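Local coordinates for pyocin-S2 (Pseudomonas aeruginosa, PDB 5ODW), which kills sensitive bacterial cells by breaking down their chromosomal DNA and blocking lipid synthesis, and is represented here by its amino-terminal part, which lacks the nuclease domain, at residues Q52-L57 / S139-Q144; L77-E82 / K173-I178; N126-S131 / M160-K165. All coordinates share one frame; numbering follows the deposited sequence.

Interaction 1. Residues Q52-L57 / S139-Q144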
# COMPACT_ATOMS: atom_id res chain seq x y z
N GLN C 52 -12.10 -2.29 -25.38
CA GLN C 52 -11.68 -2.37 -26.78
C GLN C 52 -12.07 -3.74 -27.37
O GLN C 52 -12.56 -3.79 -28.50
CB GLN C 52 -10.15 -2.18 -26.86
CG GLN C 52 -9.55 -2.13 -28.26
CD GLN C 52 -8.06 -2.45 -28.23
OE1 GLN C 52 -7.26 -1.75 -27.58
NE2 GLN C 52 -7.66 -3.51 -28.94
N GLU C 53 -11.86 -4.85 -26.62
CA GLU C 53 -12.18 -6.21 -27.06
C GLU C 53 -13.69 -6.45 -27.07
O GLU C 53 -14.18 -7.20 -27.93
CB GLU C 53 -11.46 -7.27 -26.20
CG GLU C 53 -9.96 -7.38 -26.42
CD GLU C 53 -9.52 -7.55 -27.86
OE1 GLU C 53 -9.86 -8.59 -28.47
OE2 GLU C 53 -8.86 -6.62 -28.39
N TYR C 54 -14.42 -5.80 -26.13
CA TYR C 54 -15.87 -5.87 -26.00
C TYR C 54 -16.52 -5.23 -27.20
O TYR C 54 -17.37 -5.85 -27.83
CB TYR C 54 -16.34 -5.18 -24.71
CG TYR C 54 -17.84 -5.29 -24.49
CD1 TYR C 54 -18.72 -4.38 -25.08
CD2 TYR C 54 -18.38 -6.30 -23.70
CE1 TYR C 54 -20.09 -4.49 -24.92
CE2 TYR C 54 -19.76 -6.40 -23.50
CZ TYR C 54 -20.61 -5.50 -24.12
OH TYR C 54 -21.96 -5.59 -23.94
N ARG C 55 -16.14 -3.99 -27.51
CA ARG C 55 -16.67 -3.23 -28.64
C ARG C 55 -16.47 -4.00 -29.98
O ARG C 55 -17.40 -4.04 -30.79
CB ARG C 55 -16.06 -1.81 -28.67
CG ARG C 55 -16.62 -0.89 -27.58
CD ARG C 55 -15.92 0.45 -27.51
NE ARG C 55 -14.80 0.41 -26.56
CZ ARG C 55 -14.06 1.46 -26.22
NH1 ARG C 55 -14.33 2.66 -26.72
NH2 ARG C 55 -13.05 1.32 -25.37
N LYS C 56 -15.29 -4.69 -30.15
CA LYS C 56 -14.96 -5.52 -31.32
C LYS C 56 -15.92 -6.70 -31.47
O LYS C 56 -16.51 -6.90 -32.54
CB LYS C 56 -13.51 -6.04 -31.27
CG LYS C 56 -12.47 -5.00 -31.66
CD LYS C 56 -11.12 -5.63 -31.96
CE LYS C 56 -9.99 -4.71 -31.57
NZ LYS C 56 -8.67 -5.40 -31.58
N LEU C 57 -16.09 -7.48 -30.39
CA LEU C 57 -16.96 -8.66 -30.41
C LEU C 57 -18.45 -8.34 -30.44
O LEU C 57 -19.20 -9.03 -31.15
CB LEU C 57 -16.63 -9.60 -29.24
CG LEU C 57 -15.41 -10.48 -29.44
CD1 LEU C 57 -14.77 -10.80 -28.11
CD2 LEU C 57 -15.75 -11.75 -30.19
N SER C 139 -22.59 -1.72 -19.69
CA SER C 139 -22.48 -1.08 -18.38
C SER C 139 -22.07 -2.05 -17.26
O SER C 139 -21.25 -1.72 -16.42
CB SER C 139 -23.80 -0.42 -18.02
OG SER C 139 -24.43 0.10 -19.18
N MET C 140 -22.68 -3.23 -17.27
CA MET C 140 -22.42 -4.33 -16.32
C MET C 140 -20.98 -4.85 -16.42
O MET C 140 -20.33 -5.05 -15.38
CB MET C 140 -23.42 -5.47 -16.60
CG MET C 140 -23.36 -6.60 -15.59
SD MET C 140 -24.24 -8.06 -16.17
CE MET C 140 -23.60 -9.28 -15.04
N TYR C 141 -20.49 -5.08 -17.66
CA TYR C 141 -19.15 -5.56 -17.99
C TYR C 141 -18.08 -4.62 -17.45
O TYR C 141 -17.17 -5.07 -16.75
CB TYR C 141 -19.03 -5.74 -19.52
CG TYR C 141 -17.66 -6.11 -20.05
CD1 TYR C 141 -17.21 -7.43 -20.02
CD2 TYR C 141 -16.86 -5.17 -20.71
CE1 TYR C 141 -15.97 -7.79 -20.57
CE2 TYR C 141 -15.63 -5.52 -21.26
CZ TYR C 141 -15.20 -6.83 -21.20
OH TYR C 141 -13.99 -7.18 -21.77
N GLN C 142 -18.21 -3.33 -17.74
CA GLN C 142 -17.27 -2.31 -17.30
C GLN C 142 -17.24 -2.23 -15.77
O GLN C 142 -16.16 -2.06 -15.22
CB GLN C 142 -17.60 -0.95 -17.93
CG GLN C 142 -16.49 0.08 -17.77
CD GLN C 142 -16.93 1.48 -18.08
OE1 GLN C 142 -16.38 2.14 -18.96
NE2 GLN C 142 -17.93 1.95 -17.36
N SER C 143 -18.40 -2.39 -15.10
CA SER C 143 -18.54 -2.39 -13.64
C SER C 143 -17.80 -3.59 -13.06
O SER C 143 -17.12 -3.44 -12.04
CB SER C 143 -20.00 -2.46 -13.24
OG SER C 143 -20.71 -1.39 -13.83
N GLN C 144 -17.91 -4.77 -13.71
CA GLN C 144 -17.23 -6.00 -13.32
C GLN C 144 -15.72 -5.87 -13.45
O GLN C 144 -15.01 -6.30 -12.55
CB GLN C 144 -17.74 -7.19 -14.12
CG GLN C 144 -19.07 -7.68 -13.62
CD GLN C 144 -19.68 -8.73 -14.50
OE1 GLN C 144 -19.89 -8.52 -15.69
NE2 GLN C 144 -20.03 -9.86 -13.91
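The ring of Tyr-54 lies across one face of the Tyr-141 ring, its CD2 standing 3.5 Å above that plane and displaced toward the rim. The ring of Tyr-54 meets its partner obliquely in turn, with Tyr-141 CD2 as its nearest atom. Centroids 4.7 Å apart and planes inclined by 33° describe an oblique aromatic pair. It joins two helices of the elongated helical domain, 47-70 and 133-148, which lie far apart in the sequence.

Both tyrosines turn CG anti to the backbone N (chi1 -177° for Tyr-54 and 174° for Tyr-141). From these starting points the side chains slide past each other in opposite directions, each running toward the helix that carries the other. The overlap extends to the root of Tyr-54, where CB sits 3.5 Å from Tyr-141 CE2. The backbones remain well separated at this level, the Tyr-54 and Tyr-141 CA atoms being 8.7 Å apart, so the contact between the segments is made by the two tyrosine side chains.

The hydroxyls end on the facing helices. Tyr-54 OH hydrogen-bonds to Ser-137 OG on helix 133-148 and also to Arg-58 NH1 of its own helix, whereas Tyr-141 OH bonds to Gly-50 O on helix 47-70. The polar ends of two buried rings are thereby satisfied, and each ring is tied to the opposite helix. Helix 153-204 packs against the pair through Met-160 on Tyr-54 and Leu-156 on Tyr-141.

Within 139-144, Ser-143 OG returns to its own helix and donates to Ser-139 O over 2.7 Å, approaching from the opposite face of that carbonyl plane to Ser-143 N.

Interaction 2. Residues L77-E82 / K173-I178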
# COMPACT_ATOMS: atom_id res chain seq x y z
N LEU C 77 -37.59 -20.60 -44.22
CA LEU C 77 -38.19 -21.38 -45.31
C LEU C 77 -37.13 -22.18 -46.08
O LEU C 77 -37.44 -23.26 -46.60
CB LEU C 77 -39.11 -20.55 -46.22
CG LEU C 77 -40.40 -19.97 -45.58
CD1 LEU C 77 -41.16 -19.12 -46.58
CD2 LEU C 77 -41.34 -21.06 -45.00
N LYS C 78 -35.87 -21.71 -46.07
CA LYS C 78 -34.73 -22.42 -46.66
C LYS C 78 -34.36 -23.64 -45.76
O LYS C 78 -33.91 -24.68 -46.28
CB LYS C 78 -33.53 -21.48 -46.86
CG LYS C 78 -32.47 -22.00 -47.84
CD LYS C 78 -31.11 -21.33 -47.57
CE LYS C 78 -29.93 -22.12 -48.11
NZ LYS C 78 -28.63 -21.54 -47.69
N GLU C 79 -34.55 -23.52 -44.41
CA GLU C 79 -34.28 -24.62 -43.46
C GLU C 79 -35.29 -25.73 -43.75
O GLU C 79 -34.92 -26.91 -43.86
CB GLU C 79 -34.45 -24.17 -42.00
CG GLU C 79 -33.27 -23.46 -41.38
CD GLU C 79 -33.41 -23.21 -39.89
OE1 GLU C 79 -34.03 -24.06 -39.21
OE2 GLU C 79 -32.89 -22.18 -39.40
N VAL C 80 -36.58 -25.32 -43.90
CA VAL C 80 -37.74 -26.14 -44.23
C VAL C 80 -37.45 -26.86 -45.55
O VAL C 80 -37.61 -28.08 -45.62
CB VAL C 80 -39.03 -25.26 -44.27
CG1 VAL C 80 -40.22 -26.00 -44.92
CG2 VAL C 80 -39.41 -24.77 -42.88
N ASP C 81 -36.95 -26.12 -46.56
CA ASP C 81 -36.64 -26.66 -47.88
C ASP C 81 -35.47 -27.67 -47.85
O ASP C 81 -35.55 -28.68 -48.56
CB ASP C 81 -36.43 -25.55 -48.91
CG ASP C 81 -37.73 -24.90 -49.39
OD1 ASP C 81 -38.75 -24.97 -48.65
OD2 ASP C 81 -37.72 -24.28 -50.47
N GLU C 82 -34.46 -27.47 -47.00
CA GLU C 82 -33.38 -28.46 -46.84
C GLU C 82 -33.88 -29.77 -46.21
O GLU C 82 -33.55 -30.85 -46.68
CB GLU C 82 -32.23 -27.89 -46.00
CG GLU C 82 -31.17 -27.17 -46.81
CD GLU C 82 -30.49 -28.07 -47.81
OE1 GLU C 82 -30.94 -29.21 -47.99
OE2 GLU C 82 -29.49 -27.63 -48.43
N LYS C 173 -38.06 -17.38 -31.07
CA LYS C 173 -39.41 -16.85 -30.77
C LYS C 173 -40.13 -16.42 -32.05
O LYS C 173 -41.32 -16.71 -32.21
CB LYS C 173 -39.33 -15.63 -29.81
CG LYS C 173 -39.88 -15.84 -28.40
CD LYS C 173 -39.76 -14.55 -27.57
CE LYS C 173 -39.87 -14.72 -26.07
NZ LYS C 173 -39.16 -13.64 -25.33
N ALA C 174 -39.40 -15.73 -32.96
CA ALA C 174 -39.90 -15.23 -34.25
C ALA C 174 -40.07 -16.34 -35.29
O ALA C 174 -41.00 -16.28 -36.10
CB ALA C 174 -38.96 -14.17 -34.78
N GLN C 175 -39.16 -17.35 -35.27
CA GLN C 175 -39.19 -18.51 -36.18
C GLN C 175 -40.42 -19.37 -35.95
O GLN C 175 -40.98 -19.89 -36.92
CB GLN C 175 -37.91 -19.35 -36.06
CG GLN C 175 -36.73 -18.76 -36.83
CD GLN C 175 -35.52 -19.66 -36.84
OE1 GLN C 175 -35.01 -20.01 -37.89
NE2 GLN C 175 -35.01 -20.00 -35.68
N ILE C 176 -40.85 -19.51 -34.67
CA ILE C 176 -42.05 -20.27 -34.28
C ILE C 176 -43.30 -19.58 -34.87
O ILE C 176 -44.17 -20.27 -35.39
CB ILE C 176 -42.13 -20.52 -32.74
CG1 ILE C 176 -40.93 -21.38 -32.26
CG2 ILE C 176 -43.45 -21.22 -32.37
CD1 ILE C 176 -40.60 -21.31 -30.86
N ALA C 177 -43.33 -18.23 -34.85
CA ALA C 177 -44.40 -17.42 -35.42
C ALA C 177 -44.52 -17.68 -36.93
O ALA C 177 -45.63 -17.85 -37.44
CB ALA C 177 -44.14 -15.94 -35.17
N ILE C 178 -43.36 -17.75 -37.62
CA ILE C 178 -43.26 -18.03 -39.07
C ILE C 178 -43.76 -19.45 -39.36
O ILE C 178 -44.49 -19.63 -40.34
CB ILE C 178 -41.82 -17.80 -39.66
CG1 ILE C 178 -41.35 -16.34 -39.47
CG2 ILE C 178 -41.79 -18.20 -41.12
CD1 ILE C 178 -39.97 -16.04 -39.95
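Glu-79 of helix 72-86 and Gln-175 of helix 153-204 extend toward each other and meet through their polar ends. Along 173-178, Ala-174 comes first, its methyl resting on Leu-72 at the start of helix 72-86. Gln-175 follows and carries the contact. Its CG is anti to the carbonyl carbon (chi1 -80°) and the chain beyond is extended, as it is in Glu-79, which carries both terminal groups into the region between the helices. The two side chains cross at about a right angle, with carboxylate and amide planes 85° apart. Glu-79 OE2 lies 3.4 Å from the atom modelled as Gln-175 OE1; the orientation of this amide is uncertain, and its O and N may be exchanged. Glu-79 has a weak, long ion pair with Lys-113, and the carboxylate of Glu-75 is close to its own. Ile-176 touches Leu-117 of helix 96-121. One turn after Ala-174, Ile-178 points toward 77-82, its side chain coming within 4.8 Å of that segment, and packs on Thr-76. Polar side chains meeting between helices 72-86, 96-121 and 153-204, with aliphatic groups alongside, mark this as an interhelical layer of an alpha-helical bundle.

Interaction 3. Residues N126-S131 / M160-K165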
# COMPACT_ATOMS: atom_id res chain seq x y z
N ASN C 126 -31.10 -14.60 -13.22
CA ASN C 126 -29.90 -13.87 -12.82
C ASN C 126 -29.74 -12.67 -13.75
O ASN C 126 -30.53 -12.48 -14.68
CB ASN C 126 -28.66 -14.77 -12.80
CG ASN C 126 -28.28 -15.27 -14.16
OD1 ASN C 126 -28.41 -14.56 -15.15
ND2 ASN C 126 -27.78 -16.49 -14.23
N LEU C 127 -28.74 -11.84 -13.51
CA LEU C 127 -28.54 -10.65 -14.33
C LEU C 127 -28.30 -10.98 -15.81
O LEU C 127 -28.76 -10.26 -16.69
CB LEU C 127 -27.40 -9.79 -13.78
CG LEU C 127 -27.72 -9.13 -12.44
CD1 LEU C 127 -26.62 -8.16 -12.04
CD2 LEU C 127 -29.05 -8.41 -12.53
N TYR C 128 -27.56 -12.05 -16.07
CA TYR C 128 -27.27 -12.50 -17.42
C TYR C 128 -28.51 -12.92 -18.22
O TYR C 128 -28.59 -12.67 -19.42
CB TYR C 128 -26.28 -13.66 -17.39
CG TYR C 128 -24.89 -13.30 -16.95
CD1 TYR C 128 -24.10 -12.43 -17.69
CD2 TYR C 128 -24.34 -13.87 -15.81
CE1 TYR C 128 -22.82 -12.12 -17.30
CE2 TYR C 128 -23.05 -13.56 -15.41
CZ TYR C 128 -22.30 -12.69 -16.16
OH TYR C 128 -21.03 -12.39 -15.76
N THR C 129 -29.45 -13.60 -17.57
CA THR C 129 -30.65 -14.10 -18.25
C THR C 129 -31.79 -13.10 -18.41
O THR C 129 -32.79 -13.40 -19.04
CB THR C 129 -31.22 -15.36 -17.58
OG1 THR C 129 -31.92 -14.99 -16.39
CG2 THR C 129 -30.11 -16.33 -17.23
N ALA C 130 -31.64 -11.91 -17.84
CA ALA C 130 -32.69 -10.90 -17.94
C ALA C 130 -32.93 -10.47 -19.38
O ALA C 130 -32.00 -10.42 -20.18
CB ALA C 130 -32.35 -9.69 -17.08
N SER C 131 -34.17 -10.15 -19.69
CA SER C 131 -34.55 -9.73 -21.04
C SER C 131 -33.82 -8.45 -21.42
O SER C 131 -33.43 -8.27 -22.57
CB SER C 131 -36.06 -9.52 -21.12
OG SER C 131 -36.51 -8.59 -20.16
N MET C 160 -20.61 -12.51 -23.95
CA MET C 160 -20.85 -12.86 -25.36
C MET C 160 -21.66 -14.16 -25.49
O MET C 160 -22.63 -14.18 -26.23
CB MET C 160 -19.55 -12.85 -26.20
CG MET C 160 -18.79 -11.49 -26.26
SD MET C 160 -19.61 -9.93 -26.79
CE MET C 160 -20.20 -9.33 -25.27
N SER C 161 -21.31 -15.22 -24.72
CA SER C 161 -22.07 -16.49 -24.68
C SER C 161 -23.53 -16.24 -24.26
O SER C 161 -24.44 -16.81 -24.86
CB SER C 161 -21.42 -17.50 -23.74
OG SER C 161 -20.12 -17.87 -24.18
N GLU C 162 -23.75 -15.36 -23.26
CA GLU C 162 -25.05 -14.95 -22.71
C GLU C 162 -25.86 -14.08 -23.68
O GLU C 162 -27.09 -14.07 -23.59
CB GLU C 162 -24.87 -14.23 -21.36
CG GLU C 162 -24.49 -15.14 -20.19
CD GLU C 162 -25.52 -16.17 -19.76
OE1 GLU C 162 -26.74 -15.89 -19.88
OE2 GLU C 162 -25.11 -17.25 -19.28
N LEU C 163 -25.19 -13.34 -24.59
CA LEU C 163 -25.82 -12.51 -25.62
C LEU C 163 -26.07 -13.34 -26.87
O LEU C 163 -26.97 -13.02 -27.63
CB LEU C 163 -24.95 -11.29 -25.96
CG LEU C 163 -24.76 -10.27 -24.84
CD1 LEU C 163 -23.78 -9.21 -25.25
CD2 LEU C 163 -26.05 -9.60 -24.46
N ALA C 164 -25.27 -14.42 -27.07
CA ALA C 164 -25.46 -15.35 -28.19
C ALA C 164 -26.81 -16.04 -27.93
O ALA C 164 -27.65 -16.06 -28.83
CB ALA C 164 -24.33 -16.38 -28.23
N LYS C 165 -27.05 -16.47 -26.69
CA LYS C 165 -28.33 -17.06 -26.28
C LYS C 165 -29.53 -16.09 -26.33
O LYS C 165 -30.61 -16.45 -26.77
CB LYS C 165 -28.20 -17.69 -24.89
CG LYS C 165 -27.39 -18.97 -24.88
CD LYS C 165 -27.06 -19.40 -23.46
CE LYS C 165 -26.33 -20.73 -23.43
NZ LYS C 165 -27.25 -21.88 -23.59
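Tyr-128 and Glu-162 meet side chain to side chain, the aliphatic part of the glutamate running across the base of the aromatic one. Glu-162 CG lies 3.6 Å from Tyr-128 CB and 3.7 Å from Tyr-128 CD1, approaching the ring obliquely. The carboxylate sits near the same root, with OE1 3.4 Å from Tyr-128 CB. A bend at chi2 (-66°) folds the Glu-162 chain, so that methylene and carboxylate both contact the tyrosine; ring and carboxylate planes stand 37° apart. Thr-129 makes a slighter contact, its CG2 4.3 Å from Glu-162 OE1.

Charge holds the carboxylate from two sources. Arg-158, one turn earlier on the same helix, forms a salt bridge with OE2, and Arg-123, in the loop after helix 96-121, forms one with OE1. These two guanidinium groups would be expected to keep the buried glutamate ionised.

The loop side is shaped by a reciprocal pair of bonds. Thr-129 N donates to Asn-126 OD1 over 2.8 Å at 151°, an Asx motif, and Asn-126 N donates to Thr-129 OG1 over 3.3 Å. Residues 127-129 have helical backbone angles without the regular helical bonds. Within this turn the Tyr-128 CB faces helix 153-204, while its ring leads away. Leu-127 makes backbone hydrogen bonds to the chain of another protein, so the same turn forms part of the interface with that partner.

Farther out, the Tyr-128 ring packs edge-to-face with His-159 and its OH bonds to Gln-144 NE2 of helix 133-148. Glu-162 also touches Phe-133 at the start of that helix, and on the segment 160-165 Met-160 and Ser-161 contact Tyr-26 of strand 24-26.

In the fold
Helix 153-204 runs through the layout: interactions 2 and 3 both use it, and their centres are 23 Å apart, with nearest atoms about 7 Å apart. Interactions 1 and 3 adjoin directly, with centres 14 Å apart, touching through Met-140 on Tyr-128 and Leu-57 on Met-160. Interaction 2 is remote from interaction 1, at 33 Å between centres. Along the chain, the segments of interactions 1 and 2 alternate, as do those of 1 and 3, whereas both segments of interaction 3 fall between those of interaction 2. Such interleaving ties early helices to late ones along the elongated domain, with interactions 1 and 3 beside the surface that meets the other protein.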